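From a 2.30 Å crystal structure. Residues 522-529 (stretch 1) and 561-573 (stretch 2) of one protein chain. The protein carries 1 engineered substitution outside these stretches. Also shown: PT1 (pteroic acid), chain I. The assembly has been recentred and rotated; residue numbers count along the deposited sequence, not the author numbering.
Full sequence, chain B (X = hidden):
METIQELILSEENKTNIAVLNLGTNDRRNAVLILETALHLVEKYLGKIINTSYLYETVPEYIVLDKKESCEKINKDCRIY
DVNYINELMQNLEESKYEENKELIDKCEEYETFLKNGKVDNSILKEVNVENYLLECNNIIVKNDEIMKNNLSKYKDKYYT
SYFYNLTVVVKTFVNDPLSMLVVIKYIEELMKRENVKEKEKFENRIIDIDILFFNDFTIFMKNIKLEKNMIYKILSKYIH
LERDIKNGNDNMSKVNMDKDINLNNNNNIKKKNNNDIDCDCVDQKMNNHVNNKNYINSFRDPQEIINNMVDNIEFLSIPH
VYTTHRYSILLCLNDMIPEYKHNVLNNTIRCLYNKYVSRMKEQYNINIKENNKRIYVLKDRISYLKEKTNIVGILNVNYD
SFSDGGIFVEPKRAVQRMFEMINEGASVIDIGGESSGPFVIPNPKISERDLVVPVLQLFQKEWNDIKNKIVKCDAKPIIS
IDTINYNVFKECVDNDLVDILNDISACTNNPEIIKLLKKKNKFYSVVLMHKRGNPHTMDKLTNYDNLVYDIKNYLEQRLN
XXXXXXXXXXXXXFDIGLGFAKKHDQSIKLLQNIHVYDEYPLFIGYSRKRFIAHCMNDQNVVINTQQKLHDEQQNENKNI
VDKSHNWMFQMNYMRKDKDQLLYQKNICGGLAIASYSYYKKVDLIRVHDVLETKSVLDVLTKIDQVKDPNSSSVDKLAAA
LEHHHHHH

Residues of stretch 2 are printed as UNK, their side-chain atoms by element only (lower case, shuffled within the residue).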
# COMPACT_ATOMS: atom_id res chain seq x y z
N LYS B 522 21.84 11.05 31.56
CA LYS B 522 20.75 11.13 30.60
C LYS B 522 21.29 11.40 29.20
O LYS B 522 22.23 12.17 29.02
CB LYS B 522 19.80 12.28 30.95
CG LYS B 522 18.59 11.90 31.77
CD LYS B 522 17.61 11.04 31.01
CE LYS B 522 16.47 11.82 30.39
NZ LYS B 522 15.54 12.35 31.42
N PHE B 523 20.64 10.77 28.21
CA PHE B 523 20.73 11.21 26.82
C PHE B 523 19.34 11.66 26.38
O PHE B 523 18.34 11.16 26.89
CB PHE B 523 21.26 10.10 25.91
CG PHE B 523 22.70 9.71 26.13
CD1 PHE B 523 23.74 10.41 25.53
CD2 PHE B 523 23.03 8.60 26.90
CE1 PHE B 523 25.06 10.04 25.72
CE2 PHE B 523 24.35 8.22 27.09
CZ PHE B 523 25.36 8.94 26.49
N TYR B 524 19.30 12.63 25.45
CA TYR B 524 18.04 13.01 24.84
C TYR B 524 18.08 12.80 23.33
O TYR B 524 19.12 12.97 22.70
CB TYR B 524 17.68 14.47 25.14
CG TYR B 524 17.53 14.79 26.60
CD1 TYR B 524 16.31 14.63 27.24
CD2 TYR B 524 18.60 15.25 27.35
CE1 TYR B 524 16.14 14.94 28.58
CE2 TYR B 524 18.46 15.57 28.70
CZ TYR B 524 17.22 15.40 29.32
OH TYR B 524 17.08 15.69 30.64
N SER B 525 16.90 12.48 22.78
CA SER B 525 16.77 12.26 21.35
C SER B 525 16.50 13.57 20.64
O SER B 525 16.10 14.56 21.26
CB SER B 525 15.68 11.27 21.11
OG SER B 525 16.11 10.01 21.57
N VAL B 526 16.66 13.56 19.32
CA VAL B 526 16.65 14.79 18.57
C VAL B 526 16.13 14.52 17.16
O VAL B 526 16.54 13.53 16.54
CB VAL B 526 18.04 15.46 18.55
CG1 VAL B 526 19.16 14.51 18.13
CG2 VAL B 526 18.03 16.74 17.72
N VAL B 527 15.25 15.42 16.69
CA VAL B 527 14.82 15.42 15.31
C VAL B 527 15.64 16.48 14.56
O VAL B 527 15.71 17.63 14.99
CB VAL B 527 13.30 15.67 15.22
CG1 VAL B 527 12.77 15.56 13.79
CG2 VAL B 527 12.50 14.75 16.16
N LEU B 528 16.27 16.09 13.45
CA LEU B 528 16.94 17.03 12.57
C LEU B 528 16.11 17.21 11.31
O LEU B 528 15.81 16.24 10.60
CB LEU B 528 18.33 16.51 12.21
CG LEU B 528 19.24 16.15 13.38
CD1 LEU B 528 20.49 15.42 12.86
CD2 LEU B 528 19.61 17.39 14.21
N MET B 529 15.79 18.47 11.00
CA MET B 529 14.97 18.73 9.83
C MET B 529 15.75 19.58 8.83
O MET B 529 16.54 20.44 9.23
CB MET B 529 13.68 19.46 10.24
CG MET B 529 12.60 19.42 9.18
SD MET B 529 11.31 20.66 9.49
CE MET B 529 12.11 22.09 8.75
N UNK B 561 27.92 14.87 12.26
CA UNK B 561 28.40 15.88 13.19
C UNK B 561 27.93 15.57 14.60
O UNK B 561 28.74 15.56 15.52
c UNK B 561 28.38 18.38 13.71
c UNK B 561 27.95 17.28 12.77
c UNK B 561 29.70 18.78 13.79
c UNK B 561 30.09 19.82 14.62
c UNK B 561 27.44 19.05 14.49
c UNK B 561 27.83 20.10 15.32
c UNK B 561 29.16 20.47 15.40
N UNK B 562 26.64 15.29 14.78
CA UNK B 562 26.15 14.96 16.11
C UNK B 562 26.87 13.73 16.65
O UNK B 562 27.26 13.69 17.82
c UNK B 562 23.87 17.01 15.28
c UNK B 562 23.81 15.99 16.40
c UNK B 562 24.64 14.74 16.08
c UNK B 562 22.38 15.61 16.73
N UNK B 563 27.03 12.72 15.80
CA UNK B 563 27.62 11.46 16.23
C UNK B 563 29.10 11.66 16.59
O UNK B 563 29.58 11.09 17.57
c UNK B 563 27.38 10.36 15.17
c UNK B 563 25.97 9.76 15.28
c UNK B 563 28.44 9.28 15.16
N UNK B 564 29.82 12.51 15.83
CA UNK B 564 31.19 12.85 16.17
C UNK B 564 31.24 13.44 17.58
O UNK B 564 32.24 13.34 18.28
c UNK B 564 33.13 14.39 15.38
c UNK B 564 31.70 13.88 15.17
c UNK B 564 33.44 15.49 14.37
c UNK B 564 34.16 13.26 15.23
N UNK B 565 30.13 14.05 18.01
CA UNK B 565 30.15 14.79 19.26
C UNK B 565 29.52 13.93 20.35
O UNK B 565 29.13 14.45 21.39
c UNK B 565 29.56 16.19 19.06
c UNK B 565 30.58 17.12 18.45
o UNK B 565 31.46 17.61 19.17
n UNK B 565 30.51 17.36 17.15
N UNK B 566 29.36 12.63 20.05
CA UNK B 566 28.94 11.65 21.04
C UNK B 566 27.44 11.58 21.26
O UNK B 566 27.00 11.05 22.28
N UNK B 567 26.64 12.11 20.32
CA UNK B 567 25.21 11.85 20.38
C UNK B 567 24.99 10.43 19.84
O UNK B 567 25.45 10.11 18.75
c UNK B 567 22.90 12.59 19.66
c UNK B 567 24.40 12.91 19.62
c UNK B 567 24.59 14.47 21.65
c UNK B 567 24.70 14.33 20.14
N UNK B 568 24.39 9.51 20.62
CA UNK B 568 24.20 8.14 20.16
C UNK B 568 23.40 8.13 18.85
O UNK B 568 22.37 8.81 18.76
c UNK B 568 23.63 8.36 22.52
c UNK B 568 23.89 9.75 21.99
c UNK B 568 23.38 7.49 21.29
N UNK B 569 23.88 7.35 17.86
CA UNK B 569 23.31 7.26 16.53
C UNK B 569 21.82 6.92 16.55
O UNK B 569 21.05 7.46 15.75
n UNK B 569 25.82 6.55 11.29
c UNK B 569 24.07 6.23 15.67
n UNK B 569 25.88 5.60 13.39
c UNK B 569 24.48 5.23 13.38
c UNK B 569 23.68 6.23 14.20
c UNK B 569 26.48 6.26 12.40
n UNK B 569 27.75 6.58 12.53
N UNK B 570 21.41 6.02 17.45
CA UNK B 570 20.06 5.49 17.50
C UNK B 570 19.09 6.52 18.11
O UNK B 570 17.90 6.25 18.23
c UNK B 570 21.78 4.49 22.18
c UNK B 570 20.66 4.25 19.65
o UNK B 570 22.31 4.64 23.43
c UNK B 570 20.04 4.17 18.27
c UNK B 570 20.45 4.81 21.98
c UNK B 570 21.99 3.95 19.86
c UNK B 570 22.55 4.07 21.12
c UNK B 570 19.91 4.68 20.72
N UNK B 571 19.59 7.72 18.47
CA UNK B 571 18.72 8.73 19.08
C UNK B 571 18.48 9.90 18.13
O UNK B 571 17.91 10.91 18.54
c UNK B 571 19.30 9.24 20.40
c UNK B 571 19.03 8.34 21.60
n UNK B 571 17.71 7.48 25.76
c UNK B 571 19.49 8.95 22.91
n UNK B 571 17.00 9.08 24.25
n UNK B 571 19.11 8.16 24.07
c UNK B 571 17.94 8.24 24.70
N UNK B 572 18.86 9.77 16.86
CA UNK B 572 18.78 10.87 15.91
C UNK B 572 17.76 10.50 14.84
O UNK B 572 17.91 9.47 14.19
c UNK B 572 22.62 11.44 15.90
c UNK B 572 21.19 11.48 16.37
c UNK B 572 20.16 11.13 15.28
c UNK B 572 20.09 12.19 14.19
N UNK B 573 16.76 11.36 14.63
CA UNK B 573 15.72 11.11 13.64
C UNK B 573 15.83 12.14 12.54
O UNK B 573 16.31 13.25 12.78
c UNK B 573 14.38 11.17 14.37
c UNK B 573 14.27 10.17 15.52
c UNK B 573 14.23 10.89 16.85
c UNK B 573 13.03 9.32 15.36
C2 PT1 I . 7.77 19.71 10.34
C3 PT1 I . 7.28 20.90 11.03
C5 PT1 I . 7.83 21.16 12.36
N6 PT1 I . 6.36 21.74 10.49
C7 PT1 I . 9.20 19.20 12.16
N9 PT1 I . 8.75 20.29 12.87
C10 PT1 I . 5.98 22.85 11.19
N11 PT1 I . 10.15 18.35 12.69
C12 PT1 I . 6.52 23.10 12.45
C21 PT1 I . 3.08 24.81 4.40
O22 PT1 I . 1.82 24.85 4.32
O1 PT1 I . 7.32 19.42 9.11
N4 PT1 I . 8.69 18.92 10.93
N8 PT1 I . 7.41 22.26 13.01
C13 PT1 I . 4.99 23.79 10.56
N14 PT1 I . 5.67 24.51 9.45
C15 PT1 I . 5.07 24.59 8.24
C16 PT1 I . 5.85 24.63 7.07
C17 PT1 I . 3.64 24.65 8.19
C18 PT1 I . 5.19 24.71 5.81
C19 PT1 I . 3.00 24.74 6.93
C20 PT1 I . 3.78 24.75 5.74
O23 PT1 I . 3.76 24.80 3.36

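Position 561 carries one carbon followed by a ring of six carbons and no heteroatom, and none of it reaches stretch 1, which makes it phenylalanine. F561 lies in a helix and is partly exposed; what it offers locally is its carbonyl. Position 562 has four carbons forked at the second, and a terminal carbon packs against V526 and L528: leucine. The CA-to-CB bond of L562 points toward stretch 1, and its CD2 lies 3.7 Å from V526 CG1 and 4.1 Å from L528 CD2; a flexible aliphatic chain suits this buried, apolar spot.

At 563 one carbon carries two more, out of reach of stretch 1, so the residue is valine; the small apolar side chain of V563 suits a buried place. Four carbons forked at the second, also out of reach, identify 564 as leucine; L564 is partly exposed, and its place in the helix sets no demand visible from stretch 1. Position 565 shows two carbons, the second bearing one oxygen and one nitrogen, far from stretch 1: asparagine. N565 is the first residue to leave helical geometry, and its ND2 donates a hydrogen bond to F561 O at 3.0 Å, using the amide to satisfy a carbonyl near the helix end.

Position 566 has no side-chain atoms and is glycine. The positive phi of G566, 83°, favours this residue by itself. At 567 four carbons fork at the first, one arm being two carbons long, with a carbon at the margin of contact with V526: isoleucine. I567 CG2 is 4.5 Å from V526 CG1, an aliphatic fit to a buried place. Three carbons at 568 close a ring onto the backbone nitrogen and lie over the F523 ring, so this is proline. P568 CG sits 3.9 Å from the centroid of the F523 ring, in a CH-pi contact to which the rigid proline ring is well suited.

Position 569 has three carbons, a nitrogen, then a carbon carrying two more nitrogens, none touching stretch 1: arginine. The guanidinium of R569 is buried but hydrogen-bonded elsewhere in the structure. A carbon and a six-membered carbon ring bearing one oxygen make 570 tyrosine; the CA-to-CB bond of Y570 points away from stretch 1, and its hydroxyl is satisfied elsewhere. Position 571 has three carbons, a nitrogen, then a carbon carrying two more nitrogens, one near the S525 hydroxyl: arginine. Its CA-to-CB bond points toward stretch 1. R571 NH1 donates to S525 OG at 3.0 Å, while F523 O and Y524 N lie over one guanidinium face. Its length lets the charged group run past F523 to reach polar atoms.

At 572 four carbons fork at the first with one longer arm, packing on V526 and L528: isoleucine. I572 CG2 meets L528 CD1 at 3.5 Å, and the branched chain shares a sheet face with V526. Position 573 has four carbons forked at the second, near V527, so it is leucine; L573 shares the other face with V527, L573 CD1 and V527 CG2 being 4.3 Å apart.

The contact is built on parallel strand pairing. V526 N donates to R571 O at 3.0 Å, L573 N to V526 O at 2.9 Å, and L528 N to L573 O at 2.9 Å. Aliphatic packing around V526 and L528 ties the helix to this backbone ladder, while P568 packs on the F523 ring and R571 reaches S525 OG.

Stretch 2 (561-573) FLVLNGIPRYRIL
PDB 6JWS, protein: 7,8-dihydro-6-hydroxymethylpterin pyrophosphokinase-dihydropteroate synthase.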